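Local structure of nucleoporin nup120 (4GQ2) at residues G308-Y313 / I333-P338. The protein serves as a component of the nuclear pore complex, where nucleoporins act as structural constituents and can dock transiently associated transport factors. Sequence-based numbering, arbitrary orientation.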
loop_
_atom_site.group_PDB
_atom_site.type_symbol
_atom_site.label_atom_id
_atom_site.label_comp_id
_atom_site.label_asym_id
_atom_site.label_seq_id
_atom_site.Cartn_x
_atom_site.Cartn_y
_atom_site.Cartn_z
ATOM N N GLY A 308 28.192 10.914 -31.692
ATOM C CA GLY A 308 28.159 10.050 -32.867
ATOM C C GLY A 308 26.987 10.266 -33.804
ATOM O O GLY A 308 26.339 11.312 -33.782
ATOM N N SER A 309 26.730 9.262 -34.637
ATOM C CA SER A 309 25.643 9.293 -35.608
ATOM C C SER A 309 25.253 7.865 -35.954
ATOM O O SER A 309 25.929 6.921 -35.550
ATOM C CB SER A 309 26.059 10.057 -36.872
ATOM O OG SER A 309 27.231 9.507 -37.452
ATOM N N PHE A 310 24.165 7.707 -36.699
ATOM C CA PHE A 310 23.644 6.384 -37.012
ATOM C C PHE A 310 23.365 6.208 -38.503
ATOM O O PHE A 310 22.970 7.154 -39.183
ATOM C CB PHE A 310 22.362 6.117 -36.220
ATOM C CG PHE A 310 22.572 5.968 -34.737
ATOM C CD1 PHE A 310 22.540 7.078 -33.899
ATOM C CD2 PHE A 310 22.780 4.712 -34.174
ATOM C CE1 PHE A 310 22.727 6.943 -32.533
ATOM C CE2 PHE A 310 22.964 4.567 -32.808
ATOM C CZ PHE A 310 22.936 5.685 -31.987
ATOM N N SER A 311 23.568 4.989 -38.996
ATOM C CA SER A 311 23.256 4.641 -40.379
ATOM C C SER A 311 22.208 3.537 -40.453
ATOM O O SER A 311 22.116 2.700 -39.558
ATOM C CB SER A 311 24.518 4.197 -41.119
ATOM O OG SER A 311 25.355 5.298 -41.407
ATOM N N ILE A 312 21.416 3.549 -41.522
ATOM C CA ILE A 312 20.514 2.441 -41.833
ATOM C C ILE A 312 20.884 1.841 -43.193
ATOM O O ILE A 312 21.196 2.567 -44.136
ATOM C CB ILE A 312 19.025 2.864 -41.784
ATOM C CG1 ILE A 312 18.599 3.148 -40.334
ATOM C CG2 ILE A 312 18.130 1.793 -42.404
ATOM C CD1 ILE A 312 17.178 3.662 -40.167
ATOM N N TYR A 313 20.864 0.513 -43.273
ATOM C CA TYR A 313 21.167 -0.210 -44.498
ATOM C C TYR A 313 20.052 -1.191 -44.826
ATOM O O TYR A 313 19.471 -1.804 -43.930
ATOM C CB TYR A 313 22.475 -0.991 -44.353
ATOM C CG TYR A 313 23.721 -0.144 -44.231
ATOM C CD1 TYR A 313 24.078 0.428 -43.013
ATOM C CD2 TYR A 313 24.560 0.067 -45.329
ATOM C CE1 TYR A 313 25.222 1.197 -42.892
ATOM C CE2 TYR A 313 25.714 0.833 -45.216
ATOM C CZ TYR A 313 26.036 1.395 -43.992
ATOM O OH TYR A 313 27.169 2.163 -43.852
ATOM N N ILE A 333 22.205 9.877 -38.748
ATOM C CA ILE A 333 21.112 10.246 -37.846
ATOM C C ILE A 333 21.766 10.835 -36.588
ATOM O O ILE A 333 22.305 10.091 -35.765
ATOM C CB ILE A 333 20.221 9.030 -37.482
ATOM C CG1 ILE A 333 19.398 8.577 -38.692
ATOM C CG2 ILE A 333 19.291 9.353 -36.317
ATOM C CD1 ILE A 333 18.615 7.294 -38.478
ATOM N N PRO A 334 21.759 12.177 -36.450
ATOM C CA PRO A 334 22.468 12.798 -35.333
ATOM C C PRO A 334 21.600 12.939 -34.080
ATOM O O PRO A 334 20.536 13.557 -34.140
ATOM C CB PRO A 334 22.862 14.179 -35.883
ATOM C CG PRO A 334 21.994 14.410 -37.085
ATOM C CD PRO A 334 21.147 13.189 -37.330
ATOM N N PRO A 335 22.054 12.359 -32.951
ATOM C CA PRO A 335 21.331 12.446 -31.685
ATOM C C PRO A 335 21.272 13.875 -31.178
ATOM O O PRO A 335 22.155 14.677 -31.486
ATOM C CB PRO A 335 22.185 11.600 -30.725
ATOM C CG PRO A 335 22.998 10.713 -31.604
ATOM C CD PRO A 335 23.270 11.536 -32.828
ATOM N N SER A 336 20.232 14.183 -30.410
ATOM C CA SER A 336 20.131 15.463 -29.727
ATOM C C SER A 336 21.186 15.511 -28.626
ATOM O O SER A 336 21.838 14.504 -28.337
ATOM C CB SER A 336 18.743 15.623 -29.121
ATOM O OG SER A 336 17.799 14.830 -29.819
ATOM N N LEU A 337 21.354 16.679 -28.017
ATOM C CA LEU A 337 22.290 16.836 -26.911
ATOM C C LEU A 337 21.756 16.176 -25.629
ATOM O O LEU A 337 20.641 16.479 -25.196
ATOM C CB LEU A 337 22.600 18.325 -26.673
ATOM C CG LEU A 337 21.471 19.313 -26.331
ATOM C CD1 LEU A 337 21.984 20.442 -25.447
ATOM C CD2 LEU A 337 20.777 19.867 -27.572
ATOM N N PRO A 338 22.518 15.219 -25.054
ATOM C CA PRO A 338 22.298 14.931 -23.644
ATOM C C PRO A 338 22.724 16.126 -22.794
ATOM O O PRO A 338 23.559 16.921 -23.221
ATOM C CB PRO A 338 23.197 13.719 -23.395
ATOM C CG PRO A 338 23.179 13.000 -24.698
ATOM C CD PRO A 338 23.229 14.108 -25.719
#
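Ile333 and Phe310 meet through both backbone and side chain where the connection leading to strand 346-354 runs beside strand 309-317, within the beta-propeller domain. Their main chains exchange two bent, weak hydrogen bonds: Ile333 N gives to Phe310 O at 2.9 Å, and Phe310 N gives to Ile333 O at 3.2 Å. The same Ile333 O also accepts a CA-H...O contact from Ser309 CA at 3.4 Å. Beside this reciprocal pair the two beta carbons, Phe310 CB and Ile333 CB, lie 3.8 Å apart. With CG anti to its carbonyl carbon (chi1 -68°), the Phe310 ring presents an edge to the loop; Ile333 O lies near the ring plane, 3.6 Å from Phe310 CD1. Further along, the Pro335 side chain, running at about a right angle to that of Phe310, meets this edge and sets its CG 3.9 Å from Phe310 CE1, while Pro335 CD comes to 3.2 Å from Gly308 O. An alanine in place of Pro335 lacks the CG and CD that make these contacts and would probably leave the Phe310 ring less firmly packed on this side. Phe350, edge-to-face with Phe310, and Leu364 and Ile366 of strand 361-370 bring the neighbouring sheet against the ring. The next hydrogen-bonded pair would be Gly308 with Pro335, but Pro335 lacks an N-H and sets CD against Gly308 O, so pairing gives way to apolar packing.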